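Side-chain contacts in hypothetical protein MerP (Cupriavidus metallidurans, PDB 1OSD), which binds mercury ions in the periplasm, probably as one step of bacterial mercury resistance, through a single small heavy-metal-associated domain: residues Q3-S8 with T52-L57; K23-V28 with A43-D48; S15-T20 with A64-S69. All coordinates share one frame; numbering follows the deposited sequence.

Contact 1: Q3-S8 with T52-L57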
ATOM      1  N   GLN A   3       8.620   5.746  -8.558  1.00 39.32           N
ATOM      2  CA  GLN A   3       7.269   6.287  -8.511  1.00 39.03           C
ATOM      3  C   GLN A   3       6.783   6.366  -7.097  1.00 37.86           C
ATOM      4  O   GLN A   3       7.226   5.566  -6.250  1.00 36.41           O
ATOM      5  CB  GLN A   3       6.279   5.403  -9.256  1.00 40.84           C
ATOM      6  CG  GLN A   3       6.187   5.432 -10.721  1.00 44.45           C
ATOM      7  CD  GLN A   3       6.306   6.802 -11.335  1.00 52.75           C
ATOM      8  OE1 GLN A   3       7.142   6.992 -12.204  1.00 58.71           O
ATOM      9  NE2 GLN A   3       5.439   7.728 -10.941  1.00 58.22           N
ATOM     10  N   THR A   4       5.896   7.343  -6.844  1.00 37.25           N
ATOM     11  CA  THR A   4       5.226   7.501  -5.594  1.00 38.05           C
ATOM     12  C   THR A   4       3.712   7.544  -5.813  1.00 39.08           C
ATOM     13  O   THR A   4       3.180   8.353  -6.542  1.00 40.31           O
ATOM     14  CB  THR A   4       5.768   8.647  -4.748  1.00 38.09           C
ATOM     15  OG1 THR A   4       7.017   8.248  -4.123  1.00 41.21           O
ATOM     16  CG2 THR A   4       4.972   8.731  -3.499  1.00 38.74           C
ATOM     17  N   VAL A   5       3.019   6.640  -5.145  1.00 38.50           N
ATOM     18  CA  VAL A   5       1.573   6.530  -5.229  1.00 35.84           C
ATOM     19  C   VAL A   5       0.975   6.486  -3.829  1.00 36.73           C
ATOM     20  O   VAL A   5       1.536   5.895  -2.910  1.00 38.25           O
ATOM     21  CB  VAL A   5       1.178   5.303  -6.038  1.00 34.73           C
ATOM     22  CG1 VAL A   5       1.544   4.001  -5.324  1.00 35.97           C
ATOM     23  CG2 VAL A   5      -0.347   5.343  -6.440  1.00 38.60           C
ATOM     24  N   THR A   6      -0.172   7.151  -3.680  1.00 37.46           N
ATOM     25  CA  THR A   6      -0.997   7.098  -2.524  1.00 37.71           C
ATOM     26  C   THR A   6      -2.228   6.223  -2.728  1.00 37.16           C
ATOM     27  O   THR A   6      -3.049   6.427  -3.629  1.00 34.58           O
ATOM     28  CB  THR A   6      -1.454   8.518  -2.053  1.00 37.21           C
ATOM     29  OG1 THR A   6      -0.321   9.310  -1.749  1.00 40.32           O
ATOM     30  CG2 THR A   6      -2.211   8.415  -0.744  1.00 40.18           C
ATOM     31  N   LEU A   7      -2.437   5.363  -1.735  1.00 37.50           N
ATOM     32  CA  LEU A   7      -3.500   4.380  -1.805  1.00 36.87           C
ATOM     33  C   LEU A   7      -4.452   4.641  -0.712  1.00 36.79           C
ATOM     34  O   LEU A   7      -4.085   4.952   0.421  1.00 36.51           O
ATOM     35  CB  LEU A   7      -2.971   2.957  -1.727  1.00 36.42           C
ATOM     36  CG  LEU A   7      -1.945   2.461  -2.740  1.00 38.49           C
ATOM     37  CD1 LEU A   7      -1.545   0.954  -2.482  1.00 30.64           C
ATOM     38  CD2 LEU A   7      -2.427   2.716  -4.219  1.00 39.38           C
ATOM     39  N   SER A   8      -5.720   4.542  -1.072  1.00 35.07           N
ATOM     40  CA  SER A   8      -6.819   4.600  -0.122  1.00 35.31           C
ATOM     41  C   SER A   8      -7.128   3.208   0.352  1.00 34.96           C
ATOM     42  O   SER A   8      -7.413   2.348  -0.469  1.00 32.49           O
ATOM     43  CB  SER A   8      -8.041   5.307  -0.713  0.50 35.12           C
ATOM     44  OG  SER A   8      -7.638   6.629  -0.964  0.50 37.67           O
ATOM     45  N   THR A  52       7.650  -3.422 -10.323  1.00 36.89           N
ATOM     46  CA  THR A  52       6.303  -3.681  -9.890  1.00 36.46           C
ATOM     47  C   THR A  52       5.354  -2.591 -10.346  1.00 36.63           C
ATOM     48  O   THR A  52       5.760  -1.673 -11.078  1.00 35.77           O
ATOM     49  CB  THR A  52       6.283  -3.956  -8.316  1.00 37.89           C
ATOM     50  OG1 THR A  52       5.018  -4.498  -7.926  1.00 36.26           O
ATOM     51  CG2 THR A  52       6.468  -2.677  -7.444  1.00 35.63           C
ATOM     52  N   SER A  53       4.083  -2.679  -9.949  1.00 36.61           N
ATOM     53  CA  SER A  53       3.088  -1.701 -10.422  1.00 36.83           C
ATOM     54  C   SER A  53       1.979  -1.495  -9.441  1.00 36.57           C
ATOM     55  O   SER A  53       1.875  -2.223  -8.452  1.00 36.07           O
ATOM     56  CB  SER A  53       2.509  -2.190 -11.775  1.00 39.12           C
ATOM     57  OG  SER A  53       1.817  -3.365 -11.550  1.00 37.34           O
ATOM     58  N   VAL A  54       1.133  -0.506  -9.687  1.00 36.76           N
ATOM     59  CA  VAL A  54       0.076  -0.151  -8.767  1.00 38.84           C
ATOM     60  C   VAL A  54      -0.885  -1.307  -8.587  1.00 39.66           C
ATOM     61  O   VAL A  54      -1.372  -1.529  -7.447  1.00 41.65           O
ATOM     62  CB  VAL A  54      -0.691   1.167  -9.240  1.00 39.45           C
ATOM     63  CG1 VAL A  54      -1.999   1.359  -8.519  1.00 44.81           C
ATOM     64  CG2 VAL A  54       0.252   2.433  -9.186  1.00 38.21           C
ATOM     65  N   GLN A  55      -1.158  -2.048  -9.669  1.00 40.09           N
ATOM     66  CA  GLN A  55      -2.014  -3.202  -9.584  1.00 41.04           C
ATOM     67  C   GLN A  55      -1.447  -4.304  -8.707  1.00 39.24           C
ATOM     68  O   GLN A  55      -2.169  -4.931  -7.978  1.00 36.60           O
ATOM     69  CB  GLN A  55      -2.459  -3.672 -10.979  1.00 42.79           C
ATOM     70  CG  GLN A  55      -2.213  -5.138 -11.355  1.00 50.64           C
ATOM     71  CD  GLN A  55      -3.163  -6.133 -10.692  1.00 61.07           C
ATOM     72  OE1 GLN A  55      -4.328  -5.778 -10.347  1.00 71.97           O
ATOM     73  NE2 GLN A  55      -2.676  -7.368 -10.472  1.00 58.97           N
ATOM     74  N   LYS A  56      -0.134  -4.528  -8.762  1.00 38.17           N
ATOM     75  CA  LYS A  56       0.474  -5.512  -7.915  1.00 37.41           C
ATOM     76  C   LYS A  56       0.433  -5.051  -6.477  1.00 35.79           C
ATOM     77  O   LYS A  56       0.361  -5.851  -5.580  1.00 33.21           O
ATOM     78  CB  LYS A  56       1.917  -5.775  -8.360  1.00 37.69           C
ATOM     79  CG  LYS A  56       2.089  -6.544  -9.730  1.00 42.53           C
ATOM     80  CD  LYS A  56       1.738  -8.060  -9.683  1.00 49.93           C
ATOM     81  CE  LYS A  56       1.898  -8.762 -11.071  1.00 49.80           C
ATOM     82  NZ  LYS A  56       3.220  -8.357 -11.659  1.00 55.83           N
ATOM     83  N   LEU A  57       0.549  -3.761  -6.218  1.00 35.77           N
ATOM     84  CA  LEU A  57       0.387  -3.229  -4.872  1.00 35.56           C
ATOM     85  C   LEU A  57      -1.041  -3.379  -4.279  1.00 35.40           C
ATOM     86  O   LEU A  57      -1.286  -3.792  -3.116  1.00 30.12           O
ATOM     87  CB  LEU A  57       0.816  -1.700  -4.849  1.00 35.11           C
ATOM     88  CG  LEU A  57       2.238  -1.402  -5.204  1.00 40.03           C
ATOM     89  CD1 LEU A  57       2.408   0.129  -5.190  1.00 41.17           C
ATOM     90  CD2 LEU A  57       3.330  -2.114  -4.264  1.00 40.93           C
TER
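The helix-on-sheet layer of the ferredoxin-like βαββαβ fold of heavy-metal-associated domains is built here by V5 and L7 of strand 2-8, which meet V54 and L57 in the first turn of helix 54-63. V5 divides its two methyls between the two helix residues. CG2, anti to the backbone N, crosses the branch of V54 obliquely and comes 4.0 Å from V54 CG2. With chi1 at 67°, CG1 is set between the backbone N and the carbonyl carbon, and from there it reaches L57 CD1 at 4.0 Å, the valine and leucine running antiparallel as they pass. L7, two residues on and on the same face of the strand, meets the base of the leucine, with L7 CD1 4.3 Å from L57 CB. L57 is thus touched at both ends of its side chain. The turn that presents it begins at the N-cap residue S53, whose O accepts the backbone bond from L57 N at 3.0 Å. Around this apolar seam, V70 of strand 69-70 packs on both V5 and V54, F47 of strand 42-48 leans on V5, and L57 also touches I25 of helix 17-26.

Contact 2: K23-V28 with A43-D48; sequences KAISKV and AVVTFD
I25, near the C-terminal end of helix 17-26, packs on A43 and V45 of strand 42-48 by apolar contact alone. The isoleucine is modelled in two conformations, and the distances given here belong to one of them. Its two branches do different work. CG2, anti to the backbone N, sits against both methyls of V45, closest to V45 CG1 at 3.7 Å and next to V45 CG2 at 3.9 Å. The longer branch, extended at chi2 169°, carries CD1 along the strand to A43 CB at 4.1 Å, while CD1 also brushes V45 CG2. The valine turns its pair of methyls to the helix, and the I25 and V45 side chains pass each other at a slant. F47 starts out from the same face of the strand, but its ring turns to Q3 and V5 of strand 2-8. L57 of helix 54-63 touches both I25 and V45, while V34 of strand 31-37 touches I25.

The backbone hydrogen bonds run within the helix end and between the strands: V28 N to I25 O, at 2.8 Å, helps shape the chain as it leaves the helix, while A43 and V45 pair with L7 and V5 of strand 2-8. Polar side chains look to other partners, with S26 OG on K22 O and T46 OG1 on T4 OG1.

With only methyl groups meeting across the contact, the attraction is one of dispersion and exclusion of water, carried by buried side chains and independent of any exact donor-acceptor geometry.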
ATOM      1  N   LYS A  23       3.303  -3.986   6.140  1.00 35.77           N
ATOM      2  CA  LYS A  23       3.999  -5.251   5.925  1.00 38.13           C
ATOM      3  C   LYS A  23       3.698  -5.867   4.548  1.00 38.57           C
ATOM      4  O   LYS A  23       4.625  -6.162   3.759  1.00 35.96           O
ATOM      5  CB  LYS A  23       3.649  -6.300   6.999  1.00 37.17           C
ATOM      6  CG  LYS A  23       4.203  -5.918   8.358  1.00 43.64           C
ATOM      7  CD  LYS A  23       4.369  -7.079   9.377  1.00 50.44           C
ATOM      8  CE  LYS A  23       4.800  -6.504  10.824  1.00 52.36           C
ATOM      9  NZ  LYS A  23       4.253  -7.326  11.960  1.00 54.00           N
ATOM     10  N   ALA A  24       2.393  -6.045   4.267  1.00 35.91           N
ATOM     11  CA  ALA A  24       1.996  -6.566   2.954  1.00 35.97           C
ATOM     12  C   ALA A  24       2.574  -5.834   1.777  1.00 35.28           C
ATOM     13  O   ALA A  24       3.167  -6.473   0.861  1.00 38.68           O
ATOM     14  CB  ALA A  24       0.438  -6.711   2.848  1.00 36.15           C
ATOM     15  N   ILE A  25       2.666  -4.512   1.819  1.00 34.70           N
ATOM     16  CA  ILE A  25       3.249  -3.814   0.664  1.00 34.46           C
ATOM     17  C   ILE A  25       4.754  -3.942   0.585  1.00 34.42           C
ATOM     18  O   ILE A  25       5.343  -4.150  -0.461  1.00 30.17           O
ATOM     19  CB  ILE A  25       2.758  -2.341   0.639  0.50 34.22           C
ATOM     20  CG1 ILE A  25       1.236  -2.381   0.526  0.50 34.22           C
ATOM     21  CG2 ILE A  25       3.279  -1.586  -0.604  0.50 33.98           C
ATOM     22  CD1 ILE A  25       0.571  -1.049   0.755  0.50 36.39           C
ATOM     23  N   SER A  26       5.365  -3.840   1.753  1.00 38.21           N
ATOM     24  CA  SER A  26       6.794  -3.774   1.869  1.00 39.83           C
ATOM     25  C   SER A  26       7.436  -5.076   1.375  1.00 41.34           C
ATOM     26  O   SER A  26       8.574  -5.056   0.911  1.00 40.43           O
ATOM     27  CB  SER A  26       7.194  -3.449   3.330  1.00 40.20           C
ATOM     28  OG  SER A  26       6.981  -2.051   3.634  1.00 40.27           O
ATOM     29  N   LYS A  27       6.709  -6.195   1.507  1.00 43.64           N
ATOM     30  CA  LYS A  27       7.130  -7.487   0.952  1.00 45.47           C
ATOM     31  C   LYS A  27       7.211  -7.515  -0.582  1.00 44.68           C
ATOM     32  O   LYS A  27       7.888  -8.386  -1.135  1.00 45.94           O
ATOM     33  CB  LYS A  27       6.206  -8.640   1.413  1.00 47.68           C
ATOM     34  CG  LYS A  27       6.504  -9.195   2.868  1.00 53.47           C
ATOM     35  CD  LYS A  27       6.063 -10.735   3.045  1.00 57.99           C
ATOM     36  CE  LYS A  27       4.545 -10.982   3.422  1.00 61.86           C
ATOM     37  NZ  LYS A  27       3.427 -10.536   2.414  1.00 59.92           N
ATOM     38  N   VAL A  28       6.545  -6.595  -1.273  1.00 41.52           N
ATOM     39  CA  VAL A  28       6.534  -6.570  -2.746  1.00 41.89           C
ATOM     40  C   VAL A  28       7.859  -6.132  -3.271  1.00 42.43           C
ATOM     41  O   VAL A  28       8.316  -5.045  -2.966  1.00 39.53           O
ATOM     42  CB  VAL A  28       5.406  -5.716  -3.294  1.00 41.20           C
ATOM     43  CG1 VAL A  28       5.417  -5.684  -4.828  1.00 42.85           C
ATOM     44  CG2 VAL A  28       4.010  -6.370  -2.848  1.00 42.12           C
ATOM     45  N   ALA A  43      -2.015   4.635   2.483  1.00 35.29           N
ATOM     46  CA  ALA A  43      -0.593   4.174   2.379  1.00 35.82           C
ATOM     47  C   ALA A  43       0.057   4.857   1.194  1.00 36.68           C
ATOM     48  O   ALA A  43      -0.544   4.857   0.074  1.00 39.38           O
ATOM     49  CB  ALA A  43      -0.542   2.634   2.225  1.00 35.60           C
ATOM     50  N   VAL A  44       1.267   5.457   1.410  1.00 36.10           N
ATOM     51  CA  VAL A  44       2.059   6.164   0.410  1.00 38.44           C
ATOM     52  C   VAL A  44       3.277   5.253   0.114  1.00 38.01           C
ATOM     53  O   VAL A  44       4.089   4.945   1.027  1.00 35.61           O
ATOM     54  CB  VAL A  44       2.639   7.626   0.928  1.00 36.85           C
ATOM     55  CG1 VAL A  44       3.575   8.313  -0.150  1.00 40.76           C
ATOM     56  CG2 VAL A  44       1.542   8.592   1.620  1.00 39.29           C
ATOM     57  N   VAL A  45       3.365   4.785  -1.140  1.00 38.83           N
ATOM     58  CA  VAL A  45       4.304   3.736  -1.539  1.00 37.62           C
ATOM     59  C   VAL A  45       5.187   4.286  -2.585  1.00 38.41           C
ATOM     60  O   VAL A  45       4.724   4.819  -3.590  1.00 39.36           O
ATOM     61  CB  VAL A  45       3.578   2.535  -2.157  1.00 38.33           C
ATOM     62  CG1 VAL A  45       4.565   1.389  -2.463  1.00 39.39           C
ATOM     63  CG2 VAL A  45       2.405   2.103  -1.328  1.00 40.19           C
ATOM     64  N   THR A  46       6.486   4.200  -2.316  1.00 38.22           N
ATOM     65  CA  THR A  46       7.545   4.578  -3.259  1.00 36.81           C
ATOM     66  C   THR A  46       8.159   3.253  -3.808  1.00 36.79           C
ATOM     67  O   THR A  46       8.515   2.331  -3.065  1.00 32.82           O
ATOM     68  CB  THR A  46       8.631   5.362  -2.583  1.00 36.37           C
ATOM     69  OG1 THR A  46       8.151   6.653  -2.201  1.00 36.93           O
ATOM     70  CG2 THR A  46       9.795   5.626  -3.569  1.00 37.04           C
ATOM     71  N   PHE A  47       8.182   3.162  -5.114  1.00 35.63           N
ATOM     72  CA  PHE A  47       8.513   1.888  -5.724  1.00 36.80           C
ATOM     73  C   PHE A  47       9.117   2.080  -7.119  1.00 35.94           C
ATOM     74  O   PHE A  47       8.985   3.172  -7.789  1.00 34.03           O
ATOM     75  CB  PHE A  47       7.237   1.002  -5.813  1.00 35.70           C
ATOM     76  CG  PHE A  47       6.234   1.485  -6.851  1.00 35.45           C
ATOM     77  CD1 PHE A  47       6.293   1.019  -8.159  1.00 31.67           C
ATOM     78  CD2 PHE A  47       5.187   2.408  -6.511  1.00 34.66           C
ATOM     79  CE1 PHE A  47       5.366   1.451  -9.154  1.00 28.40           C
ATOM     80  CE2 PHE A  47       4.294   2.905  -7.533  1.00 34.35           C
ATOM     81  CZ  PHE A  47       4.387   2.387  -8.862  1.00 33.90           C
ATOM     82  N   ASP A  48       9.722   0.975  -7.595  1.00 37.31           N
ATOM     83  CA  ASP A  48      10.268   0.975  -8.935  1.00 36.30           C
ATOM     84  C   ASP A  48       9.361   0.331  -9.952  1.00 37.58           C
ATOM     85  O   ASP A  48       9.104  -0.856  -9.838  1.00 38.01           O
ATOM     86  CB  ASP A  48      11.627   0.339  -8.835  1.00 36.95           C
ATOM     87  CG  ASP A  48      12.393   0.400 -10.120  1.00 31.55           C
ATOM     88  OD1 ASP A  48      13.602  -0.054 -10.107  1.00 36.18           O
ATOM     89  OD2 ASP A  48      11.902   0.718 -11.217  1.00 33.49           O
TER

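Contact 3: S15-T20 with A64-S69; sequences SACPIT and AGYPSS
Y66 reaches two residues in the first turn of helix 17-26, both meeting its ring obliquely, with C17 near the CE1 side and T20 near the CE2 side. The tyrosine leaves its backbone with CG anti to the carbonyl carbon (chi1 -47°), which helps point the ring toward the helix. C17 SG lies 3.5 Å from Y66 CE1 and 3.4 Å from Y66 OH. Measured to the centroid of the Y66 ring, the same sulfur SG is 4.5 Å away and 57° off the normal, a sulfur-aromatic contact. T20 turns its CG2 anti to the backbone N, and this methyl comes 3.6 Å from Y66 CE2, the two side chains crossing at about a right angle. The other branch of the threonine, OG1, is hydrogen-bonded to a water at 2.9 Å. The same water lies 2.5 Å from Y66 OH, short enough that the bridge it makes between the two hydroxyls is doubtful in detail.

C17 is the second cysteine of the CxxC motif that lies at the helix start of heavy-metal-associated domains and, in relatives, takes up the metal when reduced. In this oxidised protein its sulfur is instead bonded to C14 as a disulfide, with the tyrosine beside it and M12 also touching the cysteine.

The chain reaches Y66 from helix 54-63 through a Schellman motif, G65 taking a positive phi of 120°. Just before the glycine, A64 directs its CB to the helix, where T20 CG2 meets A64 CB at a looser 4.4 Å. V9 and V21 also touch the tyrosine, while T61 OG1 is hydrogen-bonded to Y66 O and to S68 OG.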
ATOM      1  N   SER A  15      -6.597  -0.997  15.026  1.00 32.01           N
ATOM      2  CA  SER A  15      -5.408  -0.300  15.456  1.00 33.46           C
ATOM      3  C   SER A  15      -4.108  -0.854  14.870  1.00 35.18           C
ATOM      4  O   SER A  15      -3.231  -0.088  14.698  1.00 35.61           O
ATOM      5  CB  SER A  15      -5.287  -0.271  16.992  1.00 34.14           C
ATOM      6  OG  SER A  15      -5.005  -1.542  17.349  1.00 32.26           O
ATOM      7  N   ALA A  16      -4.021  -2.186  14.582  1.00 34.81           N
ATOM      8  CA  ALA A  16      -2.804  -2.746  14.048  1.00 36.02           C
ATOM      9  C   ALA A  16      -2.801  -2.817  12.455  1.00 35.27           C
ATOM     10  O   ALA A  16      -1.835  -3.192  11.854  1.00 33.72           O
ATOM     11  CB  ALA A  16      -2.666  -4.101  14.598  1.00 36.72           C
ATOM     12  N   CYS A  17      -3.942  -2.524  11.876  1.00 36.01           N
ATOM     13  CA  CYS A  17      -4.230  -2.543  10.447  1.00 37.55           C
ATOM     14  C   CYS A  17      -3.243  -1.737   9.649  1.00 38.69           C
ATOM     15  O   CYS A  17      -2.885  -2.143   8.525  1.00 36.96           O
ATOM     16  CB  CYS A  17      -5.694  -2.070  10.170  1.00 38.89           C
ATOM     17  SG  CYS A  17      -6.991  -3.337  10.551  1.00 43.76           S
ATOM     18  N   PRO A  18      -2.801  -0.554  10.153  1.00 39.04           N
ATOM     19  CA  PRO A  18      -1.719   0.169   9.424  1.00 38.39           C
ATOM     20  C   PRO A  18      -0.505  -0.736   9.211  1.00 36.70           C
ATOM     21  O   PRO A  18       0.083  -0.759   8.118  1.00 35.45           O
ATOM     22  CB  PRO A  18      -1.439   1.390  10.321  1.00 36.86           C
ATOM     23  CG  PRO A  18      -2.839   1.668  10.855  1.00 40.91           C
ATOM     24  CD  PRO A  18      -3.309   0.254  11.286  1.00 40.12           C
ATOM     25  N   ILE A  19      -0.156  -1.491  10.236  1.00 34.35           N
ATOM     26  CA  ILE A  19       1.018  -2.325  10.133  1.00 36.16           C
ATOM     27  C   ILE A  19       0.821  -3.561   9.275  1.00 35.35           C
ATOM     28  O   ILE A  19       1.740  -3.974   8.546  1.00 35.71           O
ATOM     29  CB  ILE A  19       1.573  -2.593  11.526  1.00 36.66           C
ATOM     30  CG1 ILE A  19       2.214  -1.248  12.043  1.00 40.58           C
ATOM     31  CG2 ILE A  19       2.524  -3.807  11.512  1.00 38.24           C
ATOM     32  CD1 ILE A  19       3.167  -1.366  13.139  1.00 45.00           C
ATOM     33  N   THR A  20      -0.385  -4.049   9.270  1.00 34.57           N
ATOM     34  CA  THR A  20      -0.763  -5.156   8.466  1.00 35.07           C
ATOM     35  C   THR A  20      -0.529  -4.764   7.027  1.00 34.56           C
ATOM     36  O   THR A  20      -0.007  -5.565   6.237  1.00 36.55           O
ATOM     37  CB  THR A  20      -2.202  -5.622   8.722  1.00 34.35           C
ATOM     38  OG1 THR A  20      -2.351  -6.204  10.035  1.00 31.40           O
ATOM     39  CG2 THR A  20      -2.573  -6.785   7.707  1.00 36.19           C
ATOM     40  N   ALA A  64      -4.121  -9.286   1.811  1.00 32.38           N
ATOM     41  CA  ALA A  64      -4.011  -9.199   3.213  1.00 33.37           C
ATOM     42  C   ALA A  64      -5.316  -8.823   3.893  1.00 32.33           C
ATOM     43  O   ALA A  64      -5.340  -8.733   5.128  1.00 33.84           O
ATOM     44  CB  ALA A  64      -2.927  -8.180   3.577  1.00 35.19           C
ATOM     45  N   GLY A  65      -6.356  -8.525   3.099  1.00 33.86           N
ATOM     46  CA  GLY A  65      -7.682  -8.302   3.657  1.00 34.96           C
ATOM     47  C   GLY A  65      -8.257  -6.940   3.393  1.00 34.76           C
ATOM     48  O   GLY A  65      -9.439  -6.740   3.677  1.00 37.37           O
ATOM     49  N   TYR A  66      -7.447  -6.016   2.824  1.00 34.76           N
ATOM     50  CA  TYR A  66      -7.718  -4.621   2.758  1.00 32.98           C
ATOM     51  C   TYR A  66      -7.503  -4.097   1.325  1.00 34.49           C
ATOM     52  O   TYR A  66      -6.481  -3.469   0.992  1.00 34.02           O
ATOM     53  CB  TYR A  66      -6.859  -3.871   3.800  1.00 31.92           C
ATOM     54  CG  TYR A  66      -6.883  -4.530   5.166  1.00 35.92           C
ATOM     55  CD1 TYR A  66      -7.801  -4.122   6.135  1.00 38.69           C
ATOM     56  CD2 TYR A  66      -5.973  -5.542   5.506  1.00 35.87           C
ATOM     57  CE1 TYR A  66      -7.804  -4.696   7.423  1.00 34.85           C
ATOM     58  CE2 TYR A  66      -5.976  -6.111   6.809  1.00 35.50           C
ATOM     59  CZ  TYR A  66      -6.877  -5.697   7.718  1.00 31.23           C
ATOM     60  OH  TYR A  66      -7.010  -6.346   8.902  1.00 36.96           O
ATOM     61  N   PRO A  67      -8.493  -4.369   0.464  1.00 36.44           N
ATOM     62  CA  PRO A  67      -8.493  -3.900  -0.918  1.00 38.02           C
ATOM     63  C   PRO A  67      -8.219  -2.386  -0.973  1.00 37.20           C
ATOM     64  O   PRO A  67      -8.650  -1.741  -0.064  1.00 38.73           O
ATOM     65  CB  PRO A  67      -9.919  -4.309  -1.422  1.00 37.32           C
ATOM     66  CG  PRO A  67     -10.200  -5.558  -0.641  1.00 38.42           C
ATOM     67  CD  PRO A  67      -9.710  -5.145   0.732  1.00 38.40           C
ATOM     68  N   SER A  68      -7.546  -1.874  -2.002  1.00 36.83           N
ATOM     69  CA  SER A  68      -7.241  -0.452  -2.071  1.00 34.33           C
ATOM     70  C   SER A  68      -7.297   0.009  -3.517  1.00 34.37           C
ATOM     71  O   SER A  68      -7.462  -0.791  -4.366  1.00 36.65           O
ATOM     72  CB  SER A  68      -5.911  -0.205  -1.444  1.00 34.95           C
ATOM     73  OG  SER A  68      -4.844  -0.711  -2.259  1.00 28.53           O
ATOM     74  N   SER A  69      -7.281   1.321  -3.736  1.00 35.07           N
ATOM     75  CA  SER A  69      -7.294   2.032  -5.009  1.00 34.45           C
ATOM     76  C   SER A  69      -6.442   3.273  -4.831  1.00 34.87           C
ATOM     77  O   SER A  69      -6.129   3.659  -3.756  1.00 33.09           O
ATOM     78  CB  SER A  69      -8.683   2.456  -5.333  1.00 36.68           C
ATOM     79  OG  SER A  69      -9.267   3.145  -4.254  1.00 39.87           O
TER
HETATM   80  O   HOH W   1      -5.136  -6.621  10.484  1.00 34.58           O

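How the contacts relate
From the N terminus, strand 2-8 opens contact 1, and the chain then runs into helix 17-26, whose first turn opens contact 3 and whose last opens contact 2. Contact 2 closes first, when strand 42-48 packs against the helix. Its loop is nested within those of both other contacts. Helix 54-63 then closes contact 1, and the segment after that helix closes contact 3, so these two cross along the chain. Contacts 1 and 2 place one helix each on neighbouring strands of the same sheet. Contact 3 ties the start of helix 17-26 to the segment leading into the last strand, where S69 O meets S8 N.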